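Local structure of RV1873 (Mycobacterium tuberculosis, 2JEK) at residues Tyr15-Ala18 with Pro19-Ser23; Gly35-Met38 with Trp39-Pro43. The protein is of unknown function but is a conserved all-helical protein of the DUF1810 family whose helices wind into a right-handed superhelix. All coordinates share one frame; numbering follows the deposited sequence.

Contact 1: Tyr15-Ala18 with Pro19-Ser23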
# COMPACT_ATOMS: atom_id res chain seq x y z
N TYR A 15 3.00 12.51 -8.55
CA TYR A 15 2.70 12.70 -9.95
C TYR A 15 2.05 11.49 -10.61
O TYR A 15 1.26 11.65 -11.52
CB TYR A 15 3.96 13.13 -10.73
CG TYR A 15 4.66 14.37 -10.19
CD1 TYR A 15 3.93 15.45 -9.72
CD2 TYR A 15 6.04 14.45 -10.17
CE1 TYR A 15 4.57 16.59 -9.22
CE2 TYR A 15 6.69 15.58 -9.69
CZ TYR A 15 5.95 16.64 -9.23
OH TYR A 15 6.57 17.77 -8.74
N ALA A 16 2.41 10.28 -10.16
CA ALA A 16 1.75 9.06 -10.65
C ALA A 16 0.30 9.03 -10.20
O ALA A 16 -0.59 8.62 -10.95
CB ALA A 16 2.49 7.81 -10.17
N GLN A 17 0.06 9.46 -8.97
CA GLN A 17 -1.30 9.47 -8.44
C GLN A 17 -2.20 10.51 -9.10
O GLN A 17 -3.40 10.30 -9.23
CB GLN A 17 -1.29 9.69 -6.93
CG GLN A 17 -0.79 8.50 -6.11
CD GLN A 17 -0.81 8.79 -4.62
OE1 GLN A 17 -1.23 9.85 -4.20
NE2 GLN A 17 -0.32 7.84 -3.83
N ALA A 18 -1.63 11.64 -9.52
CA ALA A 18 -2.46 12.77 -9.94
C ALA A 18 -3.54 12.44 -10.98
O ALA A 18 -4.70 12.76 -10.73
CB ALA A 18 -1.62 13.96 -10.40
N PRO A 19 -3.17 11.79 -12.11
CA PRO A 19 -4.19 11.54 -13.15
C PRO A 19 -5.27 10.54 -12.77
O PRO A 19 -6.31 10.46 -13.45
CB PRO A 19 -3.38 10.96 -14.32
CG PRO A 19 -1.96 11.31 -14.02
CD PRO A 19 -1.84 11.31 -12.53
N VAL A 20 -5.03 9.75 -11.72
CA VAL A 20 -5.93 8.64 -11.40
C VAL A 20 -6.55 8.66 -10.00
O VAL A 20 -7.41 7.84 -9.71
CB VAL A 20 -5.26 7.27 -11.61
CG1 VAL A 20 -4.80 7.10 -13.07
CG2 VAL A 20 -4.10 7.09 -10.64
N TYR A 21 -6.12 9.58 -9.13
CA TYR A 21 -6.48 9.43 -7.72
C TYR A 21 -7.99 9.46 -7.46
O TYR A 21 -8.49 8.71 -6.61
CB TYR A 21 -5.73 10.41 -6.80
CG TYR A 21 -5.88 10.00 -5.35
CD1 TYR A 21 -5.31 8.81 -4.89
CD2 TYR A 21 -6.65 10.76 -4.47
CE1 TYR A 21 -5.47 8.41 -3.58
CE2 TYR A 21 -6.81 10.36 -3.14
CZ TYR A 21 -6.22 9.18 -2.71
OH TYR A 21 -6.37 8.75 -1.41
N ARG A 22 -8.71 10.32 -8.17
CA ARG A 22 -10.16 10.34 -7.96
C ARG A 22 -10.76 8.98 -8.33
O ARG A 22 -11.63 8.49 -7.62
CB ARG A 22 -10.85 11.46 -8.72
CG ARG A 22 -12.38 11.52 -8.49
CD ARG A 22 -12.69 11.91 -7.05
NE ARG A 22 -14.13 11.91 -6.76
CZ ARG A 22 -14.66 12.46 -5.68
NH1 ARG A 22 -13.88 13.07 -4.79
NH2 ARG A 22 -15.98 12.41 -5.49
N SER A 23 -10.27 8.36 -9.40
CA SER A 23 -10.81 7.06 -9.79
C SER A 23 -10.45 5.99 -8.75
O SER A 23 -11.23 5.09 -8.48
CB SER A 23 -10.34 6.66 -11.19
OG SER A 23 -8.95 6.40 -11.25
O HOH W 1 -7.65 12.26 -10.27
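The first torsion of V20 (chi1 -60°) sets CG2 between its backbone N and its carbonyl carbon. From there CG2 faces the turn before it, 3.6 Å from Q17 O. The first torsion of Y21 (chi1 -166°) puts CG anti to the backbone N and directs the ring toward helix 74-87. Y21 CB lies 3.4 Å from Q17 O. Q17 O is therefore flanked by carbon and also takes the backbone bonds. V20 N donates to Q17 O at 3.0 Å and comes in from above the carbonyl plane, 46° out of it. Y21 N gives the same oxygen a second, weak bond. P19 has no N-H to give. Its ring fills the place where a helical donor would be, with CD 3.3 Å from Y15 O. The A18 methyl packs tightly on the same ring, CB to P19 CD 3.4 Å. One water joins the two sides of the bend: it donates to A18 O and accepts from R22 N. At the start of the next helix, S23 OG donates to V20 O at 2.6 Å, a short bond across the first turn. The ends of Q17 and Y21 are held beyond the bend. Q17 NE2 bonds to F40 O. R77 of helix 74-87 bonds to Q17 OE1 and makes a cation-pi contact with the Y21 ring, and E80 takes up Y21 OH. The whole is a tight proline-containing turn joining helix 11-17 to helix 21-29, with V20 at the N-cap of the second helix.

Contact 2: Gly35-Met38 with Trp39-Pro43; sequences GHWM and WFVFP
The F40 ring lies against W37, with one face turned to the W37 backbone. W37 O sits over the centre of that face, 3.8 Å above its plane. W37 CA makes an off-centre CH-pi contact with the same ring, and W37 CB touches its rim at F40 CE1, 3.7 Å away. V41 lies against the six-membered part of the W37 indole, and the two side chains cross obliquely. W37 CE3 meets V41 CG2 at 3.5 Å. E27 holds the indole at NE1, and K33 adds a cation-pi contact. W39 instead turns an edge to the chain: its CZ3 lies 3.3 Å from H36 O, near the ring plane. M38 bends at chi2 (67°), which carries its sulfur back to the edge of the F42 ring, SD to centroid 5.2 Å. Its methyl CE touches F42 CD2 at 3.7 Å. Backbone bonds run through the same turn. M38 O accepts a fairly straight bond from F42 N at 3.0 Å and another from V41 N, while W37 O takes two weak ones. The result is a short, weakly bonded helix with a Met-aromatic contact, packed in the core between helices 11-17, 74-87 and 101-115.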
# COMPACT_ATOMS: atom_id res chain seq x y z
N GLY A 35 -8.67 -0.00 -11.96
CA GLY A 35 -7.61 0.69 -12.70
C GLY A 35 -6.21 0.13 -12.48
O GLY A 35 -6.01 -0.76 -11.64
N HIS A 36 -5.26 0.69 -13.23
CA HIS A 36 -3.87 0.24 -13.22
C HIS A 36 -3.05 1.17 -12.35
O HIS A 36 -2.38 2.08 -12.86
CB HIS A 36 -3.31 0.25 -14.64
CG HIS A 36 -4.11 -0.55 -15.62
ND1 HIS A 36 -4.44 -1.87 -15.40
CD2 HIS A 36 -4.63 -0.23 -16.82
CE1 HIS A 36 -5.14 -2.32 -16.42
NE2 HIS A 36 -5.27 -1.35 -17.30
N TRP A 37 -3.08 0.93 -11.04
CA TRP A 37 -2.47 1.89 -10.12
C TRP A 37 -1.90 1.30 -8.84
O TRP A 37 -1.48 2.06 -7.97
CB TRP A 37 -3.46 3.01 -9.78
CG TRP A 37 -4.89 2.61 -9.46
CD1 TRP A 37 -5.99 2.85 -10.23
CD2 TRP A 37 -5.37 1.97 -8.26
NE1 TRP A 37 -7.12 2.39 -9.59
CE2 TRP A 37 -6.77 1.84 -8.39
CE3 TRP A 37 -4.75 1.49 -7.09
CZ2 TRP A 37 -7.56 1.26 -7.39
CZ3 TRP A 37 -5.54 0.91 -6.10
CH2 TRP A 37 -6.94 0.80 -6.26
N MET A 38 -1.86 -0.02 -8.70
CA MET A 38 -1.47 -0.59 -7.42
C MET A 38 -0.11 -0.10 -6.90
O MET A 38 0.04 0.22 -5.73
CB MET A 38 -1.49 -2.12 -7.44
CG MET A 38 -1.59 -2.74 -6.06
SD MET A 38 -3.18 -2.39 -5.29
CE MET A 38 -2.99 -3.28 -3.75
N TRP A 39 0.88 -0.06 -7.79
CA TRP A 39 2.27 0.16 -7.40
C TRP A 39 2.48 1.47 -6.66
O TRP A 39 3.36 1.56 -5.80
CB TRP A 39 3.23 0.11 -8.60
CG TRP A 39 2.85 -0.88 -9.66
CD1 TRP A 39 3.31 -2.17 -9.80
CD2 TRP A 39 1.94 -0.66 -10.74
NE1 TRP A 39 2.72 -2.76 -10.89
CE2 TRP A 39 1.88 -1.85 -11.49
CE3 TRP A 39 1.17 0.44 -11.15
CZ2 TRP A 39 1.08 -1.98 -12.63
CZ3 TRP A 39 0.37 0.31 -12.28
CH2 TRP A 39 0.33 -0.89 -13.01
N PHE A 40 1.69 2.48 -7.00
CA PHE A 40 1.92 3.82 -6.48
C PHE A 40 0.78 4.34 -5.59
O PHE A 40 0.79 5.49 -5.18
CB PHE A 40 2.29 4.80 -7.61
CG PHE A 40 1.34 4.81 -8.76
CD1 PHE A 40 0.11 5.48 -8.68
CD2 PHE A 40 1.67 4.16 -9.95
CE1 PHE A 40 -0.77 5.50 -9.75
CE2 PHE A 40 0.79 4.19 -11.04
CZ PHE A 40 -0.43 4.86 -10.93
N VAL A 41 -0.19 3.46 -5.30
CA VAL A 41 -1.28 3.74 -4.34
C VAL A 41 -1.06 2.94 -3.03
O VAL A 41 -1.26 3.49 -1.94
CB VAL A 41 -2.67 3.42 -4.96
CG1 VAL A 41 -3.80 3.49 -3.91
CG2 VAL A 41 -2.96 4.38 -6.10
N PHE A 42 -0.67 1.67 -3.16
CA PHE A 42 -0.35 0.84 -2.00
C PHE A 42 1.08 0.36 -2.20
O PHE A 42 1.32 -0.78 -2.60
CB PHE A 42 -1.32 -0.35 -1.90
CG PHE A 42 -2.69 0.03 -1.42
CD1 PHE A 42 -2.90 0.42 -0.10
CD2 PHE A 42 -3.77 -0.03 -2.28
CE1 PHE A 42 -4.17 0.75 0.36
CE2 PHE A 42 -5.06 0.29 -1.82
CZ PHE A 42 -5.26 0.68 -0.51
N PRO A 43 2.06 1.24 -1.92
CA PRO A 43 3.43 0.88 -2.26
C PRO A 43 3.99 -0.25 -1.43
O PRO A 43 3.61 -0.44 -0.27
CB PRO A 43 4.20 2.18 -1.99
CG PRO A 43 3.14 3.27 -2.03
CD PRO A 43 1.97 2.60 -1.37

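Contact 1 includes the start of helix 21-29, and contact 2 opens after that helix ends; their centres are about 10 Å apart. They meet at F40. Q17 NE2 probably donates a hydrogen bond to F40 O at 2.9 Å. The F40 ring packs against the bend of contact 1, with CE1 3.4 Å from A16 O and 3.8 Å from V20 CG2. Contact 1 lies near the surface and contact 2 is mostly buried, so F40 ties an outer helix junction to the core. No active site is known. A glycerol, probably from the crystallisation liquor, lies about 3 Å from the W39 side chain (nearest atoms), with a weak hydrogen bond from W39 NE1 to its O3.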